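Local coordinates for ABC sugar transporter, periplasmic sugar binding protein (Legionella pneumophila subsp. pneumophila, PDB 3ROT), which probably binds a carbohydrate in the periplasm and delivers it to an ABC transporter for uptake, at residues 8-11 with 17-20; 29-34 with 250-255; 146-151 with 243-248. One frame throughout, in Å; residues are numbered along the deposited sequence.

Interaction 1: 8-11 with 17-20; sequences LITH and YWTS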
loop_
_atom_site.group_PDB
_atom_site.type_symbol
_atom_site.label_atom_id
_atom_site.label_comp_id
_atom_site.label_asym_id
_atom_site.label_seq_id
_atom_site.Cartn_x
_atom_site.Cartn_y
_atom_site.Cartn_z
ATOM N N LEU A 8 13.904 11.255 -11.991
ATOM C CA LEU A 8 12.449 11.311 -11.928
ATOM C C LEU A 8 12.182 11.408 -10.432
ATOM O O LEU A 8 12.430 10.466 -9.683
ATOM C CB LEU A 8 11.798 10.050 -12.518
ATOM C CG LEU A 8 10.284 9.887 -12.278
ATOM C CD1 LEU A 8 9.543 11.181 -12.614
ATOM C CD2 LEU A 8 9.745 8.731 -13.120
ATOM N N ILE A 9 11.701 12.560 -9.992
ATOM C CA ILE A 9 11.457 12.773 -8.579
ATOM C C ILE A 9 9.977 12.983 -8.285
ATOM O O ILE A 9 9.306 13.758 -8.964
ATOM C CB ILE A 9 12.301 13.979 -8.099
ATOM C CG1 ILE A 9 13.760 13.766 -8.536
ATOM C CG2 ILE A 9 12.199 14.124 -6.585
ATOM C CD1 ILE A 9 14.732 14.891 -8.205
ATOM N N THR A 10 9.462 12.272 -7.281
ATOM C CA THR A 10 8.059 12.396 -6.905
ATOM C C THR A 10 7.898 12.547 -5.399
ATOM O O THR A 10 8.862 12.454 -4.648
ATOM C CB THR A 10 7.219 11.176 -7.376
ATOM O OG1 THR A 10 7.645 9.996 -6.684
ATOM C CG2 THR A 10 7.379 10.974 -8.884
ATOM N N HIS A 11 6.668 12.794 -4.972
ATOM C CA HIS A 11 6.371 12.974 -3.557
ATOM C C HIS A 11 5.820 11.705 -2.911
ATOM O O HIS A 11 5.489 11.699 -1.732
ATOM C CB HIS A 11 5.364 14.120 -3.376
ATOM C CG HIS A 11 4.137 13.980 -4.222
ATOM N ND1 HIS A 11 4.058 14.471 -5.510
ATOM C CD2 HIS A 11 2.955 13.363 -3.980
ATOM C CE1 HIS A 11 2.880 14.163 -6.023
ATOM N NE2 HIS A 11 2.192 13.490 -5.116
ATOM N N TYR A 17 -0.155 3.647 -8.597
ATOM C CA TYR A 17 -0.134 4.668 -9.635
ATOM C C TYR A 17 1.293 5.040 -10.005
ATOM O O TYR A 17 1.618 5.228 -11.180
ATOM C CB TYR A 17 -0.844 5.924 -9.126
ATOM C CG TYR A 17 -0.676 7.141 -10.006
ATOM C CD1 TYR A 17 -1.469 7.317 -11.136
ATOM C CD2 TYR A 17 0.259 8.137 -9.688
ATOM C CE1 TYR A 17 -1.346 8.457 -11.929
ATOM C CE2 TYR A 17 0.386 9.279 -10.477
ATOM C CZ TYR A 17 -0.425 9.429 -11.595
ATOM O OH TYR A 17 -0.335 10.561 -12.367
ATOM N N TRP A 18 2.131 5.178 -8.983
ATOM C CA TRP A 18 3.524 5.542 -9.174
ATOM C C TRP A 18 4.323 4.477 -9.913
ATOM O O TRP A 18 5.074 4.797 -10.824
ATOM C CB TRP A 18 4.193 5.827 -7.831
ATOM C CG TRP A 18 3.589 6.984 -7.098
ATOM C CD1 TRP A 18 3.007 6.957 -5.859
ATOM C CD2 TRP A 18 3.508 8.342 -7.553
ATOM N NE1 TRP A 18 2.565 8.212 -5.519
ATOM C CE2 TRP A 18 2.854 9.081 -6.539
ATOM C CE3 TRP A 18 3.913 9.004 -8.723
ATOM C CZ2 TRP A 18 2.607 10.458 -6.652
ATOM C CZ3 TRP A 18 3.666 10.379 -8.838
ATOM C CH2 TRP A 18 3.014 11.085 -7.806
ATOM N N THR A 19 4.166 3.215 -9.528
ATOM C CA THR A 19 4.919 2.159 -10.191
ATOM C C THR A 19 4.614 2.136 -11.690
ATOM O O THR A 19 5.451 1.740 -12.498
ATOM C CB THR A 19 4.626 0.776 -9.559
ATOM O OG1 THR A 19 3.215 0.592 -9.427
ATOM C CG2 THR A 19 5.261 0.681 -8.193
ATOM N N SER A 20 3.415 2.577 -12.054
ATOM C CA SER A 20 3.025 2.616 -13.450
ATOM C C SER A 20 3.770 3.779 -14.120
ATOM O O SER A 20 4.272 3.664 -15.234
ATOM C CB SER A 20 1.510 2.800 -13.554
ATOM O OG SER A 20 1.107 2.842 -14.907
#
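The six-membered ring of Trp-18 carries Thr-10 on one face and the ring of its own neighbour Tyr-17 on the opposite one, while His-11 stands at its edge. Thr-10 CB lies 3.9 Å above the indole plane, displaced toward the rim but only 22° off the ring normal through the centroid, which meets the criterion for a CH-pi contact. Its methyl CG2 reaches Trp-18 CZ3 at 3.8 Å; CB and CG2 are the Thr-10 side-chain atoms that come within 4.2 Å of the indole. On the far face Tyr-17 CD2 sits 3.8 Å from the plane of Trp-18, again offset. His-11 and Trp-18 form a T-shaped pair, with the tryptophan as the edge: the His-11 centroid is 5.0 Å from that of the Trp-18 six-membered ring, planes at 89°, and His-11 NE2 approaches Trp-18 CZ2 to 3.4 Å. Thr-10 and His-11 follow strand 5-9 and Trp-18 lies in the first turns of helix 16-32, so the contact spans the strand-to-helix connection of the beta-alpha-beta unit 5-9, 16-32, 35-39. With CG placed between backbone N and carbonyl carbon (chi1 52°), the His-11 imidazole is set across the end of the indole. ND1 is hydrogen-bonded to Thr-68 OG1, which helps set the ring's rotation; NE2 is bonded to a glycerol in this crystal. Thr-10 OG1 is hydrogen-bonded to Gly-12 O.

Interaction 2: 29-34 with 250-255; sequences AEELKV and MGYLSI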
loop_
_atom_site.group_PDB
_atom_site.type_symbol
_atom_site.label_atom_id
_atom_site.label_comp_id
_atom_site.label_asym_id
_atom_site.label_seq_id
_atom_site.Cartn_x
_atom_site.Cartn_y
_atom_site.Cartn_z
ATOM N N ALA A 29 13.717 5.218 -20.757
ATOM C CA ALA A 29 15.149 5.301 -20.488
ATOM C C ALA A 29 15.874 4.157 -21.205
ATOM O O ALA A 29 16.913 4.365 -21.841
ATOM C CB ALA A 29 15.405 5.220 -18.992
ATOM N N GLU A 30 15.314 2.955 -21.100
ATOM C CA GLU A 30 15.892 1.773 -21.725
ATOM C C GLU A 30 15.988 1.862 -23.234
ATOM O O GLU A 30 17.036 1.570 -23.797
ATOM C CB GLU A 30 15.098 0.521 -21.348
ATOM C CG GLU A 30 15.432 -0.026 -19.974
ATOM C CD GLU A 30 14.622 -1.260 -19.620
ATOM O OE1 GLU A 30 13.420 -1.118 -19.286
ATOM O OE2 GLU A 30 15.193 -2.374 -19.687
ATOM N N GLU A 31 14.901 2.268 -23.891
ATOM C CA GLU A 31 14.890 2.367 -25.349
ATOM C C GLU A 31 15.766 3.493 -25.879
ATOM O O GLU A 31 16.314 3.395 -26.972
ATOM C CB GLU A 31 13.466 2.563 -25.867
ATOM C CG GLU A 31 12.488 1.522 -25.363
ATOM C CD GLU A 31 11.349 1.281 -26.330
ATOM O OE1 GLU A 31 11.597 0.627 -27.371
ATOM O OE2 GLU A 31 10.216 1.750 -26.053
ATOM N N LEU A 32 15.893 4.563 -25.105
ATOM C CA LEU A 32 16.707 5.696 -25.516
ATOM C C LEU A 32 18.144 5.554 -25.037
ATOM O O LEU A 32 18.985 6.384 -25.353
ATOM C CB LEU A 32 16.105 7.002 -24.991
ATOM C CG LEU A 32 14.728 7.337 -25.570
ATOM C CD1 LEU A 32 14.183 8.580 -24.914
ATOM C CD2 LEU A 32 14.837 7.542 -27.066
ATOM N N LYS A 33 18.413 4.508 -24.261
ATOM C CA LYS A 33 19.759 4.240 -23.755
ATOM C C LYS A 33 20.369 5.322 -22.859
ATOM O O LYS A 33 21.528 5.699 -23.026
ATOM C CB LYS A 33 20.694 3.963 -24.936
ATOM C CG LYS A 33 20.137 2.923 -25.899
ATOM C CD LYS A 33 20.876 2.927 -27.224
ATOM C CE LYS A 33 19.939 2.539 -28.362
ATOM N NZ LYS A 33 18.841 3.550 -28.546
ATOM N N VAL A 34 19.589 5.828 -21.910
ATOM C CA VAL A 34 20.097 6.831 -20.983
ATOM C C VAL A 34 19.917 6.265 -19.583
ATOM O O VAL A 34 19.177 5.298 -19.390
ATOM C CB VAL A 34 19.332 8.184 -21.088
ATOM C CG1 VAL A 34 19.548 8.811 -22.463
ATOM C CG2 VAL A 34 17.850 7.969 -20.823
HETATM N N MSE A 250 2.641 9.197 -19.240
HETATM C CA MSE A 250 3.203 10.375 -18.588
HETATM C C MSE A 250 4.691 10.113 -18.376
HETATM O O MSE A 250 5.539 10.919 -18.749
HETATM C CB MSE A 250 2.512 10.573 -17.238
HETATM C CG MSE A 250 2.503 11.991 -16.681
HETATM SE SE MSE A 250 1.548 12.011 -14.975
HETATM C CE MSE A 250 -0.170 11.455 -15.557
ATOM N N GLY A 251 4.995 8.969 -17.768
ATOM C CA GLY A 251 6.378 8.609 -17.519
ATOM C C GLY A 251 7.198 8.515 -18.791
ATOM O O GLY A 251 8.217 9.191 -18.924
ATOM N N TYR A 252 6.743 7.688 -19.727
ATOM C CA TYR A 252 7.435 7.476 -20.999
ATOM C C TYR A 252 7.710 8.784 -21.735
ATOM O O TYR A 252 8.848 9.086 -22.107
ATOM C CB TYR A 252 6.600 6.563 -21.898
ATOM C CG TYR A 252 7.359 6.008 -23.078
ATOM C CD1 TYR A 252 7.942 4.741 -23.021
ATOM C CD2 TYR A 252 7.558 6.776 -24.226
ATOM C CE1 TYR A 252 8.712 4.254 -24.077
ATOM C CE2 TYR A 252 8.330 6.301 -25.285
ATOM C CZ TYR A 252 8.905 5.045 -25.202
ATOM O OH TYR A 252 9.699 4.602 -26.232
ATOM N N LEU A 253 6.661 9.567 -21.941
ATOM C CA LEU A 253 6.798 10.821 -22.648
ATOM C C LEU A 253 7.643 11.887 -21.966
ATOM O O LEU A 253 8.302 12.668 -22.653
ATOM C CB LEU A 253 5.417 11.391 -22.990
ATOM C CG LEU A 253 4.680 10.671 -24.122
ATOM C CD1 LEU A 253 3.323 11.359 -24.378
ATOM C CD2 LEU A 253 5.548 10.695 -25.386
ATOM N N SER A 254 7.643 11.941 -20.636
ATOM C CA SER A 254 8.455 12.959 -19.970
ATOM C C SER A 254 9.958 12.678 -20.143
ATOM O O SER A 254 10.727 13.584 -20.444
ATOM C CB SER A 254 8.084 13.084 -18.482
ATOM O OG SER A 254 8.621 12.035 -17.700
ATOM N N ILE A 255 10.382 11.431 -19.978
ATOM C CA ILE A 255 11.805 11.121 -20.155
ATOM C C ILE A 255 12.188 11.309 -21.625
ATOM O O ILE A 255 13.277 11.813 -21.941
ATOM C CB ILE A 255 12.137 9.657 -19.721
ATOM C CG1 ILE A 255 11.978 9.509 -18.202
ATOM C CG2 ILE A 255 13.559 9.288 -20.133
ATOM C CD1 ILE A 255 12.754 10.547 -17.399
#
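Helix 16-32 and helix 247-264 approach each other here, the first in its last turn and the second in its first half; Ala-29 CA and Ile-255 CA, 6.7 Å apart, mark the nearest point of the two backbones. The first helix stops at Lys-33, whose positive phi and two bonds back into the last turn define a Schellman motif: Val-34 N reaches Ala-29 O at 3.1 Å, and Lys-33 N makes a weak bond to Glu-30 O. The contact is helix-to-helix packing in the lobe of the six-stranded sheet, where Leu-253 and Ser-254 of the second helix touch Leu-108 of strand 107-109.

Ile-255 fills the close approach. Its branch CG2 rests on the backbone of the other helix, 4.1 Å from Ala-29 N, while Leu-32 CD1 only grazes Ile-255, 4.5 Å from its carbonyl O. Farther out, Glu-31 and Tyr-252 cross at about a right angle. The phenol is carried outward by CG lying anti to the backbone nitrogen (chi1 -166°), and its hydroxyl donates to Glu-31 OE2, 2.9 Å from Tyr-252 OH. The carboxylate oxygen lies at the ring's edge, in the plane of the tyrosine, but the hydroxyl comes to it from 55° above the carboxylate plane; the two flat groups are inclined by 71°. Lys-27 adds a long, weak ion pair to the same oxygen, and Arg-263 NH2, farther along helix 247-264, is hydrogen-bonded to Leu-32 O.

The evidence thus sets an apolar inner part beside the one hydrogen bond between the two segments, at the exposed rim. There the tyrosine hydroxyl donating to OE2, and more weakly Lys-27, would be compatible with a charged Glu-31.

Interaction 3: 146-151 with 243-248; sequences EKRAYG and MDQQPF. With GOL (glycerol), chain C.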
loop_
_atom_site.group_PDB
_atom_site.type_symbol
_atom_site.label_atom_id
_atom_site.label_comp_id
_atom_site.label_asym_id
_atom_site.label_seq_id
_atom_site.Cartn_x
_atom_site.Cartn_y
_atom_site.Cartn_z
ATOM N N GLU A 146 -6.452 19.448 -4.598
ATOM C CA GLU A 146 -7.355 20.557 -4.264
ATOM C C GLU A 146 -8.125 20.946 -5.529
ATOM O O GLU A 146 -9.326 21.219 -5.481
ATOM C CB GLU A 146 -6.580 21.776 -3.740
ATOM C CG GLU A 146 -5.627 21.462 -2.603
ATOM C CD GLU A 146 -4.972 22.699 -2.000
ATOM O OE1 GLU A 146 -4.610 23.631 -2.758
ATOM O OE2 GLU A 146 -4.801 22.725 -0.759
ATOM N N LYS A 147 -7.432 20.962 -6.663
ATOM C CA LYS A 147 -8.073 21.304 -7.931
ATOM C C LYS A 147 -9.135 20.267 -8.293
ATOM O O LYS A 147 -10.206 20.621 -8.799
ATOM C CB LYS A 147 -7.035 21.399 -9.055
ATOM C CG LYS A 147 -6.096 22.593 -8.940
ATOM C CD LYS A 147 -6.865 23.895 -9.048
ATOM C CE LYS A 147 -5.934 25.104 -9.051
ATOM N NZ LYS A 147 -6.697 26.386 -9.187
ATOM N N ARG A 148 -8.842 18.992 -8.039
ATOM C CA ARG A 148 -9.807 17.923 -8.322
ATOM C C ARG A 148 -11.078 18.107 -7.511
ATOM O O ARG A 148 -12.187 18.070 -8.047
ATOM C CB ARG A 148 -9.231 16.551 -7.983
ATOM C CG ARG A 148 -8.295 16.015 -9.017
ATOM C CD ARG A 148 -7.680 14.702 -8.577
ATOM N NE ARG A 148 -6.469 14.483 -9.350
ATOM C CZ ARG A 148 -5.728 13.388 -9.311
ATOM N NH1 ARG A 148 -6.062 12.371 -8.525
ATOM N NH2 ARG A 148 -4.650 13.322 -10.068
ATOM N N ALA A 149 -10.897 18.282 -6.206
ATOM C CA ALA A 149 -12.013 18.477 -5.293
ATOM C C ALA A 149 -12.842 19.681 -5.733
ATOM O O ALA A 149 -14.069 19.607 -5.791
ATOM C CB ALA A 149 -11.496 18.692 -3.880
ATOM N N TYR A 150 -12.166 20.785 -6.042
ATOM C CA TYR A 150 -12.856 21.994 -6.470
ATOM C C TYR A 150 -13.680 21.727 -7.720
ATOM O O TYR A 150 -14.835 22.139 -7.813
ATOM C CB TYR A 150 -11.871 23.126 -6.762
ATOM C CG TYR A 150 -12.571 24.449 -7.003
ATOM C CD1 TYR A 150 -13.024 25.228 -5.936
ATOM C CD2 TYR A 150 -12.817 24.898 -8.297
ATOM C CE1 TYR A 150 -13.707 26.428 -6.159
ATOM C CE2 TYR A 150 -13.500 26.088 -8.533
ATOM C CZ TYR A 150 -13.942 26.849 -7.463
ATOM O OH TYR A 150 -14.621 28.023 -7.707
ATOM N N GLY A 151 -13.076 21.047 -8.687
ATOM C CA GLY A 151 -13.793 20.736 -9.907
ATOM C C GLY A 151 -15.032 19.900 -9.640
ATOM O O GLY A 151 -16.081 20.109 -10.242
HETATM N N MSE A 243 -11.361 7.991 -13.357
HETATM C CA MSE A 243 -10.604 8.833 -14.264
HETATM C C MSE A 243 -9.216 8.243 -14.480
HETATM O O MSE A 243 -8.540 7.863 -13.527
HETATM C CB MSE A 243 -10.461 10.242 -13.685
HETATM C CG MSE A 243 -11.784 10.965 -13.452
HETATM SE SE MSE A 243 -12.770 11.102 -15.077
HETATM C CE MSE A 243 -11.743 12.492 -15.930
ATOM N N ASP A 244 -8.790 8.169 -15.731
ATOM C CA ASP A 244 -7.466 7.641 -16.021
ATOM C C ASP A 244 -6.560 8.745 -16.568
ATOM O O ASP A 244 -6.874 9.351 -17.588
ATOM C CB ASP A 244 -7.565 6.494 -17.033
ATOM C CG ASP A 244 -6.211 5.897 -17.362
ATOM O OD1 ASP A 244 -5.325 5.901 -16.486
ATOM O OD2 ASP A 244 -6.031 5.410 -18.491
ATOM N N GLN A 245 -5.448 8.999 -15.879
ATOM C CA GLN A 245 -4.479 10.017 -16.305
ATOM C C GLN A 245 -3.370 9.393 -17.174
ATOM O O GLN A 245 -2.508 10.104 -17.675
ATOM C CB GLN A 245 -3.799 10.675 -15.095
ATOM C CG GLN A 245 -4.706 11.037 -13.937
ATOM C CD GLN A 245 -3.933 11.638 -12.772
ATOM O OE1 GLN A 245 -3.350 12.710 -12.896
ATOM N NE2 GLN A 245 -3.919 10.939 -11.637
ATOM N N GLN A 246 -3.397 8.073 -17.330
ATOM C CA GLN A 246 -2.388 7.343 -18.110
ATOM C C GLN A 246 -0.965 7.606 -17.607
ATOM O O GLN A 246 -0.142 8.164 -18.329
ATOM C CB GLN A 246 -2.467 7.705 -19.604
ATOM C CG GLN A 246 -3.795 7.347 -20.254
ATOM C CD GLN A 246 -3.729 7.310 -21.765
ATOM O OE1 GLN A 246 -3.697 8.350 -22.431
ATOM N NE2 GLN A 246 -3.701 6.104 -22.316
ATOM N N PRO A 247 -0.661 7.208 -16.363
ATOM C CA PRO A 247 0.679 7.418 -15.792
ATOM C C PRO A 247 1.855 6.831 -16.584
ATOM O O PRO A 247 2.928 7.428 -16.632
ATOM C CB PRO A 247 0.565 6.815 -14.385
ATOM C CG PRO A 247 -0.609 5.882 -14.470
ATOM C CD PRO A 247 -1.572 6.631 -15.361
ATOM N N PHE A 248 1.652 5.670 -17.199
ATOM C CA PHE A 248 2.710 5.039 -17.986
ATOM C C PHE A 248 3.136 5.984 -19.113
ATOM O O PHE A 248 4.327 6.200 -19.347
ATOM C CB PHE A 248 2.220 3.716 -18.585
ATOM C CG PHE A 248 3.270 2.981 -19.369
ATOM C CD1 PHE A 248 3.984 1.929 -18.792
ATOM C CD2 PHE A 248 3.567 3.354 -20.680
ATOM C CE1 PHE A 248 4.983 1.259 -19.515
ATOM C CE2 PHE A 248 4.563 2.694 -21.410
ATOM C CZ PHE A 248 5.272 1.644 -20.824
HETATM C C1 GOL C . -0.949 11.949 -7.095
HETATM O O1 GOL C . -0.213 13.138 -7.240
HETATM C C2 GOL C . -1.597 11.501 -8.416
HETATM O O2 GOL C . -2.217 12.582 -9.087
HETATM C C3 GOL C . -2.601 10.391 -8.123
HETATM O O3 GOL C . -3.874 10.712 -8.625
#
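Arg-148 reaches out from helix 143-158, its chain extended from CG to NE, to meet the side chain of Gln-245 beside a bound glycerol; the two side chains come from opposite directions. The guanidinium and the amide are nearly perpendicular, their planes 88° apart. Arg-148 NH2 and Gln-245 NE2 come within 2.9 Å, yet both are donors and form no bond with each other; both nitrogens point to the same two glycerol oxygens.

Glycerol O3 lies at the guanidinium edge, in its plane, and takes a hydrogen bond of 2.7 Å from Arg-148 NH1 with an N-H...O angle of 151°. Arg-148 NH2 makes a weak bond to glycerol O2, short at 2.7 Å but strongly bent (119°). Gln-245 NE2 contributes a weak bond of 3.0 Å to glycerol O3. The amide is oriented chiefly by Asp-225, which accepts from NE2, and Arg-148 NH1 is also bonded to Leu-195 O, so each first-shell group is held by a second partner. Asp-93, His-142, His-11 and Asp-225 also hydrogen-bond the glycerol.

Behind Gln-245 the chain turns sharply. Asp-244 OD1 accepts from Gln-246 N at 3.0 Å, an Asx turn leading into helix 247-264, with Gln-246 at its N-cap position.

Strand 241-243 is an outermost strand of the five-stranded sheet, and helix 247-264 packs on helix 16-32 in the other lobe, so segment 243-248 is one of the connections between lobes. A polyol hydrogen-bonded by arginine, glutamine, aspartate and histidine beside such a connection is consistent with the interlobe sugar-binding cleft of periplasmic binding proteins, although this glycerol is probably from the crystallisation liquor.

Overall arrangement
Interaction 1 closes first along the chain, within the opening beta-alpha-beta unit; interaction 2 then joins the far end of the same helix, 16-32, to helix 247-264, and interaction 3, which shares helix 247-264 with it, is nested inside the long loop so closed. The centres of interactions 1 and 2 lie about 14 Å apart, those of 1 and 3 about 15 Å, and those of 2 and 3 about 23 Å. Tyr-17 bridges them, touching Met-250, Gln-245 and Pro-247. Interactions 1 and 2 belong to the lobe of the six-stranded sheet, whereas interaction 3 spans both lobes. His-11 and Arg-148 reach one glycerol from different lobes, as expected for a two-lobed binding protein.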